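Local coordinates for protein multicopper oxidase (Arthrobacter sp. FB24, PDB 3GDC) that probably oxidises laccase-type substrates at one copper site and passes the electrons to a further copper centre, where oxygen is reduced, at residues 128-133 and 251-256; 207-212 and 244-249; 61-66 and 145-150. All coordinates share one frame; numbering follows the deposited sequence.

Interaction 1 (128-133 and 251-256). With CU (copper (II) ion), chain E; CU (copper (II) ion), chain D.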
ATOM      1  N   THR A 128     -18.276   1.006  -3.711  1.00 16.44           N
ATOM      2  CA  THR A 128     -18.291   0.403  -2.386  1.00 15.87           C
ATOM      3  C   THR A 128     -17.705   1.423  -1.437  1.00 15.14           C
ATOM      4  O   THR A 128     -16.541   1.825  -1.581  1.00 14.42           O
ATOM      5  CB  THR A 128     -17.472  -0.898  -2.408  1.00 16.35           C
ATOM      6  OG1 THR A 128     -18.106  -1.821  -3.301  1.00 18.09           O
ATOM      7  CG2 THR A 128     -17.337  -1.510  -1.027  1.00 15.92           C
ATOM      8  N   HIS A 129     -18.527   1.867  -0.484  1.00 13.89           N
ATOM      9  CA  HIS A 129     -18.152   2.946   0.413  1.00 14.07           C
ATOM     10  C   HIS A 129     -18.356   2.515   1.868  1.00 13.81           C
ATOM     11  O   HIS A 129     -18.539   1.324   2.158  1.00 13.85           O
ATOM     12  CB  HIS A 129     -18.947   4.225   0.078  1.00 14.74           C
ATOM     13  CG  HIS A 129     -18.965   4.566  -1.382  1.00 15.64           C
ATOM     14  ND1 HIS A 129     -17.821   4.875  -2.093  1.00 14.87           N
ATOM     15  CD2 HIS A 129     -19.993   4.659  -2.265  1.00 16.40           C
ATOM     16  CE1 HIS A 129     -18.144   5.131  -3.350  1.00 16.53           C
ATOM     17  NE2 HIS A 129     -19.455   5.007  -3.480  1.00 16.13           N
ATOM     18  N   LEU A 130     -18.308   3.485   2.774  1.00 13.59           N
ATOM     19  CA  LEU A 130     -18.394   3.235   4.203  1.00 13.75           C
ATOM     20  C   LEU A 130     -18.832   4.507   4.906  1.00 13.61           C
ATOM     21  O   LEU A 130     -18.892   5.585   4.291  1.00 14.19           O
ATOM     22  CB  LEU A 130     -17.043   2.737   4.761  1.00 13.71           C
ATOM     23  CG  LEU A 130     -15.824   3.681   4.769  1.00 13.90           C
ATOM     24  CD1 LEU A 130     -14.867   3.325   5.950  1.00 15.70           C
ATOM     25  CD2 LEU A 130     -15.072   3.675   3.468  1.00 16.79           C
ATOM     26  N   TYR A 131     -19.162   4.371   6.182  1.00 12.99           N
ATOM     27  CA  TYR A 131     -19.480   5.502   7.037  1.00 13.11           C
ATOM     28  C   TYR A 131     -18.879   5.225   8.412  1.00 13.51           C
ATOM     29  O   TYR A 131     -18.644   4.055   8.786  1.00 13.38           O
ATOM     30  CB  TYR A 131     -21.007   5.734   7.111  1.00 13.41           C
ATOM     31  CG  TYR A 131     -21.783   4.590   7.733  1.00 13.20           C
ATOM     32  CD1 TYR A 131     -22.004   4.543   9.116  1.00 14.78           C
ATOM     33  CD2 TYR A 131     -22.269   3.543   6.946  1.00 12.79           C
ATOM     34  CE1 TYR A 131     -22.711   3.483   9.704  1.00 13.92           C
ATOM     35  CE2 TYR A 131     -22.970   2.460   7.523  1.00 11.36           C
ATOM     36  CZ  TYR A 131     -23.185   2.450   8.902  1.00 14.66           C
ATOM     37  OH  TYR A 131     -23.857   1.410   9.485  1.00 13.47           O
ATOM     38  N   HIS A 132     -18.587   6.285   9.159  1.00 13.22           N
ATOM     39  CA  HIS A 132     -18.084   6.134  10.523  1.00 13.96           C
ATOM     40  C   HIS A 132     -18.239   7.420  11.300  1.00 14.24           C
ATOM     41  O   HIS A 132     -18.512   8.475  10.718  1.00 13.68           O
ATOM     42  CB  HIS A 132     -16.614   5.662  10.527  1.00 13.86           C
ATOM     43  CG  HIS A 132     -15.675   6.574   9.798  1.00 14.13           C
ATOM     44  ND1 HIS A 132     -15.180   7.734  10.354  1.00 13.81           N
ATOM     45  CD2 HIS A 132     -15.139   6.488   8.558  1.00 14.94           C
ATOM     46  CE1 HIS A 132     -14.386   8.331   9.483  1.00 15.53           C
ATOM     47  NE2 HIS A 132     -14.340   7.592   8.387  1.00 15.54           N
ATOM     48  N   CYS A 133     -18.087   7.347  12.615  1.00 15.00           N
ATOM     49  CA  CYS A 133     -18.199   8.545  13.428  1.00 15.95           C
ATOM     50  C   CYS A 133     -17.007   9.469  13.186  1.00 16.37           C
ATOM     51  O   CYS A 133     -15.888   9.003  12.929  1.00 17.03           O
ATOM     52  CB  CYS A 133     -18.309   8.182  14.913  1.00 15.48           C
ATOM     53  SG  CYS A 133     -18.426   9.631  15.979  1.00 16.90           S
ATOM     54  N   GLY A 251      -9.844   3.198   5.439  1.00 15.13           N
ATOM     55  CA  GLY A 251     -10.613   4.042   4.522  1.00 15.23           C
ATOM     56  C   GLY A 251     -10.642   3.486   3.112  1.00 15.55           C
ATOM     57  O   GLY A 251     -11.530   3.844   2.342  1.00 15.89           O
ATOM     58  N   GLN A 252      -9.687   2.614   2.763  1.00 15.18           N
ATOM     59  CA  GLN A 252      -9.723   1.947   1.460  1.00 15.93           C
ATOM     60  C   GLN A 252     -10.641   0.731   1.493  1.00 15.35           C
ATOM     61  O   GLN A 252     -10.856   0.123   2.538  1.00 16.04           O
ATOM     62  CB  GLN A 252      -8.325   1.558   0.937  1.00 14.95           C
ATOM     63  CG  GLN A 252      -7.447   2.755   0.533  1.00 17.60           C
ATOM     64  CD  GLN A 252      -6.115   2.355  -0.091  1.00 17.83           C
ATOM     65  OE1 GLN A 252      -5.725   2.872  -1.144  1.00 24.33           O
ATOM     66  NE2 GLN A 252      -5.418   1.435   0.542  1.00 16.96           N
ATOM     67  N   ARG A 253     -11.175   0.399   0.332  1.00 15.13           N
ATOM     68  CA  ARG A 253     -12.179  -0.649   0.193  1.00 14.39           C
ATOM     69  C   ARG A 253     -12.306  -0.962  -1.283  1.00 13.86           C
ATOM     70  O   ARG A 253     -11.807  -0.210  -2.123  1.00 14.05           O
ATOM     71  CB  ARG A 253     -13.525  -0.247   0.829  1.00 13.85           C
ATOM     72  CG  ARG A 253     -14.321   0.843   0.095  1.00 14.77           C
ATOM     73  CD  ARG A 253     -13.757   2.225   0.375  1.00 16.14           C
ATOM     74  NE  ARG A 253     -14.593   3.285  -0.201  1.00 13.58           N
ATOM     75  CZ  ARG A 253     -14.294   4.580  -0.175  1.00 16.37           C
ATOM     76  NH1 ARG A 253     -13.180   5.013   0.412  1.00 16.13           N
ATOM     77  NH2 ARG A 253     -15.123   5.455  -0.739  1.00 14.55           N
ATOM     78  N   GLY A 254     -12.934  -2.084  -1.606  1.00 12.95           N
ATOM     79  CA  GLY A 254     -13.071  -2.482  -3.002  1.00 13.38           C
ATOM     80  C   GLY A 254     -13.921  -3.717  -3.166  1.00 13.75           C
ATOM     81  O   GLY A 254     -14.426  -4.271  -2.185  1.00 14.31           O
ATOM     82  N   ILE A 255     -14.081  -4.144  -4.411  1.00 13.94           N
ATOM     83  CA  ILE A 255     -14.826  -5.349  -4.712  1.00 14.23           C
ATOM     84  C   ILE A 255     -13.871  -6.432  -5.190  1.00 14.63           C
ATOM     85  O   ILE A 255     -12.996  -6.160  -6.019  1.00 14.74           O
ATOM     86  CB  ILE A 255     -15.905  -5.102  -5.793  1.00 14.34           C
ATOM     87  CG1 ILE A 255     -16.886  -4.032  -5.299  1.00 13.89           C
ATOM     88  CG2 ILE A 255     -16.614  -6.408  -6.142  1.00 15.38           C
ATOM     89  CD1 ILE A 255     -17.912  -3.574  -6.352  1.00 15.78           C
ATOM     90  N   LEU A 256     -14.037  -7.640  -4.649  1.00 15.43           N
ATOM     91  CA  LEU A 256     -13.342  -8.816  -5.164  1.00 16.44           C
ATOM     92  C   LEU A 256     -14.357  -9.706  -5.860  1.00 16.82           C
ATOM     93  O   LEU A 256     -15.458  -9.915  -5.341  1.00 16.77           O
ATOM     94  CB  LEU A 256     -12.660  -9.634  -4.061  1.00 16.87           C
ATOM     95  CG  LEU A 256     -12.213  -9.163  -2.675  1.00 20.07           C
ATOM     96  CD1 LEU A 256     -11.026 -10.000  -2.222  1.00 18.95           C
ATOM     97  CD2 LEU A 256     -11.908  -7.681  -2.533  1.00 19.96           C
TER
HETATM   98 CU    CU E 303     -13.191   7.756   6.661  0.60 22.02          CU
HETATM   99 CU    CU D 301     -18.475   9.036  18.079  1.00 24.54          CU

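Interaction 2 (207-212 and 244-249)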
ATOM      1  N   ILE A 207     -17.406  -9.941  -3.337  1.00 14.67           N
ATOM      2  CA  ILE A 207     -17.185  -9.515  -1.964  1.00 14.15           C
ATOM      3  C   ILE A 207     -16.890  -8.018  -1.925  1.00 13.61           C
ATOM      4  O   ILE A 207     -15.998  -7.538  -2.620  1.00 13.90           O
ATOM      5  CB  ILE A 207     -15.986 -10.277  -1.325  1.00 14.35           C
ATOM      6  CG1 ILE A 207     -16.176 -11.794  -1.432  1.00 14.77           C
ATOM      7  CG2 ILE A 207     -15.785  -9.835   0.143  1.00 14.42           C
ATOM      8  CD1 ILE A 207     -14.893 -12.602  -1.107  1.00 15.51           C
ATOM      9  N   HIS A 208     -17.623  -7.297  -1.086  1.00 12.74           N
ATOM     10  CA  HIS A 208     -17.294  -5.912  -0.786  1.00 12.75           C
ATOM     11  C   HIS A 208     -16.396  -5.897   0.448  1.00 12.45           C
ATOM     12  O   HIS A 208     -16.869  -6.126   1.557  1.00 12.63           O
ATOM     13  CB  HIS A 208     -18.572  -5.116  -0.531  1.00 13.65           C
ATOM     14  CG  HIS A 208     -19.493  -5.126  -1.703  1.00 13.22           C
ATOM     15  ND1 HIS A 208     -19.403  -4.212  -2.729  1.00 15.59           N
ATOM     16  CD2 HIS A 208     -20.479  -5.988  -2.046  1.00 15.34           C
ATOM     17  CE1 HIS A 208     -20.316  -4.492  -3.642  1.00 16.68           C
ATOM     18  NE2 HIS A 208     -20.975  -5.571  -3.257  1.00 16.80           N
ATOM     19  N   LEU A 209     -15.116  -5.603   0.246  1.00 12.67           N
ATOM     20  CA  LEU A 209     -14.129  -5.666   1.339  1.00 12.80           C
ATOM     21  C   LEU A 209     -13.742  -4.277   1.784  1.00 12.99           C
ATOM     22  O   LEU A 209     -13.256  -3.489   0.973  1.00 12.99           O
ATOM     23  CB  LEU A 209     -12.867  -6.405   0.868  1.00 13.39           C
ATOM     24  CG  LEU A 209     -11.754  -6.531   1.914  1.00 14.25           C
ATOM     25  CD1 LEU A 209     -12.158  -7.547   2.957  1.00 13.14           C
ATOM     26  CD2 LEU A 209     -10.469  -6.953   1.211  1.00 15.25           C
ATOM     27  N   ILE A 210     -13.939  -3.994   3.068  1.00 12.30           N
ATOM     28  CA  ILE A 210     -13.740  -2.657   3.612  1.00 12.93           C
ATOM     29  C   ILE A 210     -12.803  -2.708   4.797  1.00 12.97           C
ATOM     30  O   ILE A 210     -13.028  -3.479   5.727  1.00 12.61           O
ATOM     31  CB  ILE A 210     -15.079  -2.054   4.090  1.00 13.79           C
ATOM     32  CG1 ILE A 210     -16.065  -2.007   2.929  1.00 14.18           C
ATOM     33  CG2 ILE A 210     -14.868  -0.677   4.718  1.00 14.30           C
ATOM     34  CD1 ILE A 210     -17.512  -2.016   3.358  1.00 15.59           C
ATOM     35  N   ASN A 211     -11.786  -1.846   4.782  1.00 13.05           N
ATOM     36  CA  ASN A 211     -10.863  -1.778   5.897  1.00 13.46           C
ATOM     37  C   ASN A 211     -11.157  -0.606   6.826  1.00 13.62           C
ATOM     38  O   ASN A 211     -11.030   0.556   6.410  1.00 13.56           O
ATOM     39  CB  ASN A 211      -9.408  -1.698   5.415  1.00 13.86           C
ATOM     40  CG  ASN A 211      -8.432  -1.793   6.571  1.00 14.99           C
ATOM     41  OD1 ASN A 211      -8.700  -2.512   7.544  1.00 15.05           O
ATOM     42  ND2 ASN A 211      -7.317  -1.064   6.494  1.00 15.33           N
ATOM     43  N   VAL A 212     -11.519  -0.905   8.079  1.00 13.10           N
ATOM     44  CA  VAL A 212     -11.661   0.148   9.100  1.00 14.07           C
ATOM     45  C   VAL A 212     -10.608   0.067  10.219  1.00 14.24           C
ATOM     46  O   VAL A 212     -10.680   0.793  11.203  1.00 14.59           O
ATOM     47  CB  VAL A 212     -13.073   0.198   9.707  1.00 13.71           C
ATOM     48  CG1 VAL A 212     -14.112   0.375   8.621  1.00 15.05           C
ATOM     49  CG2 VAL A 212     -13.356  -1.073  10.526  1.00 14.57           C
ATOM     50  N   ASP A 244      -4.202 -12.865  -5.714  1.00 16.50           N
ATOM     51  CA  ASP A 244      -4.699 -13.598  -4.549  1.00 16.66           C
ATOM     52  C   ASP A 244      -4.491 -12.860  -3.231  1.00 15.95           C
ATOM     53  O   ASP A 244      -4.921 -13.341  -2.193  1.00 15.15           O
ATOM     54  CB  ASP A 244      -4.086 -15.004  -4.476  1.00 16.79           C
ATOM     55  CG  ASP A 244      -2.552 -14.979  -4.428  1.00 18.27           C
ATOM     56  OD1 ASP A 244      -1.980 -13.951  -4.025  1.00 20.44           O
ATOM     57  OD2 ASP A 244      -1.935 -15.992  -4.795  1.00 20.21           O
ATOM     58  N   THR A 245      -3.821 -11.709  -3.287  1.00 16.04           N
ATOM     59  CA  THR A 245      -3.507 -10.911  -2.102  1.00 16.16           C
ATOM     60  C   THR A 245      -3.670  -9.428  -2.431  1.00 16.09           C
ATOM     61  O   THR A 245      -3.136  -8.961  -3.431  1.00 16.07           O
ATOM     62  CB  THR A 245      -2.050 -11.144  -1.630  1.00 16.60           C
ATOM     63  OG1 THR A 245      -1.842 -12.538  -1.383  1.00 18.66           O
ATOM     64  CG2 THR A 245      -1.753 -10.368  -0.349  1.00 16.96           C
ATOM     65  N   ILE A 246      -4.408  -8.701  -1.595  1.00 16.52           N
ATOM     66  CA  ILE A 246      -4.517  -7.251  -1.762  1.00 16.92           C
ATOM     67  C   ILE A 246      -4.350  -6.520  -0.445  1.00 16.49           C
ATOM     68  O   ILE A 246      -4.605  -7.089   0.621  1.00 15.88           O
ATOM     69  CB  ILE A 246      -5.852  -6.814  -2.448  1.00 17.11           C
ATOM     70  CG1 ILE A 246      -7.080  -7.360  -1.719  1.00 17.99           C
ATOM     71  CG2 ILE A 246      -5.862  -7.172  -3.906  1.00 20.48           C
ATOM     72  CD1 ILE A 246      -7.744  -6.307  -0.873  1.00 21.34           C
ATOM     73  N   SER A 247      -3.950  -5.254  -0.518  1.00 16.15           N
ATOM     74  CA  SER A 247      -3.766  -4.446   0.688  1.00 16.30           C
ATOM     75  C   SER A 247      -4.677  -3.218   0.678  1.00 16.16           C
ATOM     76  O   SER A 247      -5.057  -2.720  -0.398  1.00 16.63           O
ATOM     77  CB  SER A 247      -2.305  -4.015   0.827  1.00 17.19           C
ATOM     78  OG  SER A 247      -1.934  -3.149  -0.237  1.00 19.64           O
ATOM     79  N   GLN A 248      -5.019  -2.753   1.876  1.00 15.18           N
ATOM     80  CA  GLN A 248      -5.854  -1.571   2.071  1.00 15.12           C
ATOM     81  C   GLN A 248      -5.403  -0.832   3.320  1.00 14.93           C
ATOM     82  O   GLN A 248      -5.267  -1.435   4.379  1.00 15.61           O
ATOM     83  CB  GLN A 248      -7.314  -2.000   2.256  1.00 14.37           C
ATOM     84  CG  GLN A 248      -7.947  -2.697   1.044  1.00 14.72           C
ATOM     85  CD  GLN A 248      -9.385  -3.136   1.313  1.00 14.73           C
ATOM     86  OE1 GLN A 248      -9.815  -3.195   2.460  1.00 15.12           O
ATOM     87  NE2 GLN A 248     -10.129  -3.439   0.251  1.00 13.59           N
ATOM     88  N   VAL A 249      -5.194   0.478   3.224  1.00 14.85           N
ATOM     89  CA  VAL A 249      -5.035   1.279   4.433  1.00 14.64           C
ATOM     90  C   VAL A 249      -6.442   1.580   4.957  1.00 14.53           C
ATOM     91  O   VAL A 249      -7.432   1.260   4.297  1.00 14.55           O
ATOM     92  CB  VAL A 249      -4.278   2.598   4.161  1.00 14.67           C
ATOM     93  CG1 VAL A 249      -2.896   2.310   3.562  1.00 15.75           C
ATOM     94  CG2 VAL A 249      -5.118   3.543   3.237  1.00 15.03           C
TER

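Interaction 3 (61-66 and 145-150)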
ATOM      1  N   GLY A  61     -26.495  -1.493  17.628  1.00 17.22           N
ATOM      2  CA  GLY A  61     -26.107  -2.604  18.507  1.00 17.53           C
ATOM      3  C   GLY A  61     -25.332  -3.722  17.840  1.00 17.41           C
ATOM      4  O   GLY A  61     -25.347  -4.862  18.315  1.00 17.79           O
ATOM      5  N   ARG A  62     -24.664  -3.405  16.734  1.00 17.13           N
ATOM      6  CA  ARG A  62     -23.809  -4.376  16.046  1.00 16.42           C
ATOM      7  C   ARG A  62     -22.534  -3.695  15.566  1.00 16.28           C
ATOM      8  O   ARG A  62     -22.536  -2.496  15.240  1.00 15.40           O
ATOM      9  CB  ARG A  62     -24.545  -5.004  14.853  1.00 17.34           C
ATOM     10  CG  ARG A  62     -25.108  -3.983  13.875  1.00 18.26           C
ATOM     11  CD  ARG A  62     -24.594  -4.276  12.459  1.00 24.31           C
ATOM     12  NE  ARG A  62     -25.522  -5.090  11.742  1.00 24.36           N
ATOM     13  CZ  ARG A  62     -25.414  -5.485  10.480  1.00 21.53           C
ATOM     14  NH1 ARG A  62     -24.368  -5.175   9.707  1.00 18.93           N
ATOM     15  NH2 ARG A  62     -26.381  -6.232  10.008  1.00 19.74           N
ATOM     16  N   ILE A  63     -21.447  -4.468  15.543  1.00 15.35           N
ATOM     17  CA  ILE A  63     -20.168  -4.040  14.994  1.00 15.23           C
ATOM     18  C   ILE A  63     -19.732  -5.103  13.989  1.00 15.15           C
ATOM     19  O   ILE A  63     -19.588  -6.259  14.375  1.00 16.10           O
ATOM     20  CB  ILE A  63     -19.072  -3.934  16.102  1.00 15.20           C
ATOM     21  CG1 ILE A  63     -19.474  -2.932  17.184  1.00 14.76           C
ATOM     22  CG2 ILE A  63     -17.756  -3.530  15.479  1.00 14.12           C
ATOM     23  CD1 ILE A  63     -18.513  -2.888  18.368  1.00 15.53           C
ATOM     24  N   PRO A  64     -19.556  -4.740  12.695  1.00 15.05           N
ATOM     25  CA  PRO A  64     -19.792  -3.422  12.094  1.00 14.52           C
ATOM     26  C   PRO A  64     -21.276  -3.056  12.150  1.00 14.37           C
ATOM     27  O   PRO A  64     -22.124  -3.943  12.344  1.00 13.85           O
ATOM     28  CB  PRO A  64     -19.373  -3.619  10.624  1.00 15.25           C
ATOM     29  CG  PRO A  64     -19.554  -5.121  10.388  1.00 14.89           C
ATOM     30  CD  PRO A  64     -19.095  -5.716  11.690  1.00 15.42           C
ATOM     31  N   GLY A  65     -21.565  -1.772  11.939  1.00 13.59           N
ATOM     32  CA  GLY A  65     -22.930  -1.261  11.839  1.00 13.84           C
ATOM     33  C   GLY A  65     -23.644  -1.784  10.601  1.00 13.97           C
ATOM     34  O   GLY A  65     -23.091  -2.585   9.843  1.00 14.69           O
ATOM     35  N   PRO A  66     -24.912  -1.384  10.413  1.00 14.40           N
ATOM     36  CA  PRO A  66     -25.679  -1.813   9.244  1.00 14.41           C
ATOM     37  C   PRO A  66     -24.918  -1.602   7.937  1.00 14.12           C
ATOM     38  O   PRO A  66     -24.258  -0.567   7.754  1.00 14.53           O
ATOM     39  CB  PRO A  66     -26.911  -0.902   9.282  1.00 14.42           C
ATOM     40  CG  PRO A  66     -27.077  -0.573  10.727  1.00 15.13           C
ATOM     41  CD  PRO A  66     -25.701  -0.534  11.326  1.00 13.87           C
ATOM     42  N   GLY A 145     -16.218   1.086  17.555  1.00 14.55           N
ATOM     43  CA  GLY A 145     -17.147   0.286  16.783  1.00 13.89           C
ATOM     44  C   GLY A 145     -18.047   1.044  15.825  1.00 13.00           C
ATOM     45  O   GLY A 145     -18.836   0.425  15.108  1.00 13.17           O
ATOM     46  N   LEU A 146     -17.925   2.373  15.803  1.00 13.00           N
ATOM     47  CA  LEU A 146     -18.830   3.212  15.002  1.00 12.32           C
ATOM     48  C   LEU A 146     -18.427   3.296  13.525  1.00 11.91           C
ATOM     49  O   LEU A 146     -17.836   4.281  13.073  1.00 11.13           O
ATOM     50  CB  LEU A 146     -18.992   4.612  15.624  1.00 12.96           C
ATOM     51  CG  LEU A 146     -19.666   4.634  16.996  1.00 12.76           C
ATOM     52  CD1 LEU A 146     -19.557   6.031  17.592  1.00 14.96           C
ATOM     53  CD2 LEU A 146     -21.132   4.181  16.949  1.00 15.30           C
ATOM     54  N   TYR A 147     -18.757   2.244  12.779  1.00 11.79           N
ATOM     55  CA  TYR A 147     -18.513   2.202  11.334  1.00 12.43           C
ATOM     56  C   TYR A 147     -19.396   1.161  10.679  1.00 12.74           C
ATOM     57  O   TYR A 147     -19.871   0.230  11.338  1.00 13.39           O
ATOM     58  CB  TYR A 147     -17.042   1.883  11.033  1.00 12.61           C
ATOM     59  CG  TYR A 147     -16.492   0.773  11.922  1.00 13.84           C
ATOM     60  CD1 TYR A 147     -16.840  -0.560  11.702  1.00 14.01           C
ATOM     61  CD2 TYR A 147     -15.643   1.068  12.992  1.00 13.88           C
ATOM     62  CE1 TYR A 147     -16.333  -1.596  12.524  1.00 12.75           C
ATOM     63  CE2 TYR A 147     -15.142   0.048  13.816  1.00 13.48           C
ATOM     64  CZ  TYR A 147     -15.502  -1.280  13.563  1.00 13.28           C
ATOM     65  OH  TYR A 147     -15.031  -2.300  14.372  1.00 15.03           O
ATOM     66  N   GLY A 148     -19.617   1.312   9.378  1.00 12.61           N
ATOM     67  CA  GLY A 148     -20.344   0.293   8.615  1.00 12.44           C
ATOM     68  C   GLY A 148     -20.126   0.530   7.145  1.00 12.86           C
ATOM     69  O   GLY A 148     -19.522   1.544   6.748  1.00 12.90           O
ATOM     70  N   GLY A 149     -20.605  -0.409   6.337  1.00 12.85           N
ATOM     71  CA  GLY A 149     -20.475  -0.344   4.899  1.00 13.02           C
ATOM     72  C   GLY A 149     -21.619   0.447   4.280  1.00 13.53           C
ATOM     73  O   GLY A 149     -22.725   0.511   4.836  1.00 13.15           O
ATOM     74  N   PHE A 150     -21.353   1.003   3.107  1.00 13.55           N
ATOM     75  CA  PHE A 150     -22.350   1.790   2.359  1.00 14.43           C
ATOM     76  C   PHE A 150     -22.126   1.456   0.889  1.00 15.09           C
ATOM     77  O   PHE A 150     -21.132   1.889   0.295  1.00 14.16           O
ATOM     78  CB  PHE A 150     -22.144   3.274   2.669  1.00 14.99           C
ATOM     79  CG  PHE A 150     -22.895   4.223   1.764  1.00 16.39           C
ATOM     80  CD1 PHE A 150     -24.198   3.940   1.338  1.00 19.37           C
ATOM     81  CD2 PHE A 150     -22.294   5.422   1.363  1.00 18.46           C
ATOM     82  CE1 PHE A 150     -24.891   4.839   0.505  1.00 19.22           C
ATOM     83  CE2 PHE A 150     -22.971   6.328   0.542  1.00 18.49           C
ATOM     84  CZ  PHE A 150     -24.276   6.027   0.109  1.00 19.20           C
TER
HETATM   85  O   HOH W   1     -21.423  -0.007  14.540  1.00 16.03           O
HETATM   86  O   HOH W   2     -21.365  -2.782   7.573  1.00 12.33           O

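Interaction 1 (128-133 and 251-256)
Thr-128 and Gly-254 mark the nearest backbone approach, with their CA atoms 6.0 Å apart. Strands 128-132 and 253-256 run roughly antiparallel, at 141°. They belong to different sheets, and the hydrogen bonds across them come from one side chain, Arg-253. Its chain bends at chi2 (-78°), which sets CD 3.7 Å from Leu-130 CD2. NE then donates to Thr-128 O at 2.8 Å, in the carbonyl plane and on a lone pair. NH2 reaches His-129 ND1 at 3.1 Å in an almost straight bond (168°). This bond lies near the plane of both flat groups. NH1 turns back to Gly-251 O, 2.8 Å away. Leu-130 CD2 sits over the rim of one guanidinium face. Arg-253 NH1 also forms a salt bridge with Asp-244 of the second subunit, and His-129 NE2 bonds Pro-125 O. Beyond Leu-130 the strand leads to the metals. His-132 NE2 binds one copper at 2.1 Å, together with His-93 of the same chain and with His-271 of the second subunit. Cys-133 SG binds another at 2.2 Å, with His-88 and His-141. Adjacent residues serving two copper centres are characteristic of the His-Cys-His motif of multicopper oxidases.

Interaction 2 (207-212 and 244-249)
Asn-211 and Gln-248 bring strands 207-211 and 245-249 together, their CA atoms 6.3 Å apart and the two directions 45° from each other. The strands lie in different sheets, which face each other as the two layers of a beta sandwich. Gln-248 is the main polar link between them. Its CG stands anti to the carbonyl carbon (chi1 -64°). The extended chain beyond CG carries the amide to the backbone of strand 207-211. Gln-248 NE2 donates to Leu-209 O at 3.2 Å. The donor comes from well above the carbonyl plane. Leu-209 also shares a backbone bond with Gly-254, and Gln-248 NE2 has a second partner in Tyr-230 OH. On the other branch, Gln-248 OE1 rests 3.3 Å from Asn-211 CB. Asn-211 also brings an amide to the contact, with CG anti to the backbone N (chi1 -173°). Asn-211 ND2 lies 3.0 Å from Gln-248 O. Its OD1 is bonded to Leu-213 N and to Asn-219 ND2, which fixes the rotation of the amide. Met-169 packs against both amide side chains. There is also an apolar part. Leu-209 and Ile-246 reach toward each other tip to tip, and Leu-209 CD2 meets Ile-246 CD1 at 3.5 Å, tighter than usual for two carbons. Phe-221 touches both side chains. Leu-209 CD2 also lies 3.7 Å from Gln-248 NE2, which puts a methyl beside the amide. Every residue that touches here is buried. The chemistry implies that this part of the sandwich interior is not purely apolar: two amides sit between the sheets, and the Gln-248 amide N is satisfied by a main-chain carbonyl and a tyrosine hydroxyl.

Interaction 3 (61-66 and 145-150)
Gly-145, which packs against Ile-63, has its carbonyl O gripped by two donors. A water donates to it at 2.7 Å and also donates to Arg-62 O. Tyr-147 N is the second donor, closing an inverse gamma turn centred on Leu-146. The contact lies in a cupredoxin-like beta sandwich. The loop 61-66 joins strands 52-59 and 67-71, and it lies against the start of strand 147-153. The direct bond across the contact is short: Gly-65 N donates to Tyr-147 O at 2.7 Å. It is fairly straight (161°) and lies in the carbonyl plane. A second water donates to Gly-65 O and accepts from Gly-149 N, the latter at 2.8 Å. The peptide before Pro-64 is cis, which turns the loop where it presents Pro-64 and Gly-65 N to Tyr-147.

Tyr-147 carries the side-chain contact. Gly-145 O lies over the centre of one ring face, 3.7 Å above the plane. Ile-63 CG2 approaches the ring obliquely and comes within 3.2 Å of Tyr-147 OH. Pro-64 CB touches Tyr-147 CD1, 4.1 Å away. The hydroxyl is hydrogen-bonded to Asn-170 ND2. An alanine in place of Tyr-147 would probably open a gap beside Ile-63 and Pro-64 and leave Asn-170 ND2 without its hydroxyl partner.

Glycines let the two segments come close. At Gly-148, a side-chain CB would run into Pro-66 O. At Gly-145, where the helix before it has ended and phi is positive, the fit is just as close. Ile-63 CD1 rests 3.8 Å from Gly-145 CA, and a CB there would come to 2.5 Å from that methyl.

Interaction 1 joins the other two. Its centre lies about 9 Å from that of interaction 2 and about 12 Å from that of interaction 3. On one side, Thr-128 OG1 probably bonds His-208 ND1 at 2.8 Å, and strands 253-258 and 205-211 are neighbours in one sheet. On the other, strands 127-132 and 147-153 pair, with His-129 N 2.7 Å from Phe-150 O. Tyr-131 OH also reaches Pro-66 O at 2.7 Å. Interactions 2 and 3 meet more lightly, where Val-212 CG2 lies 3.6 Å from Tyr-147 CE1. Two copper ligands, His-132 and Cys-133, sit on 128-133, while the side chain of Tyr-147 is about 8 Å from a copper and that of Ile-210 about 9 Å.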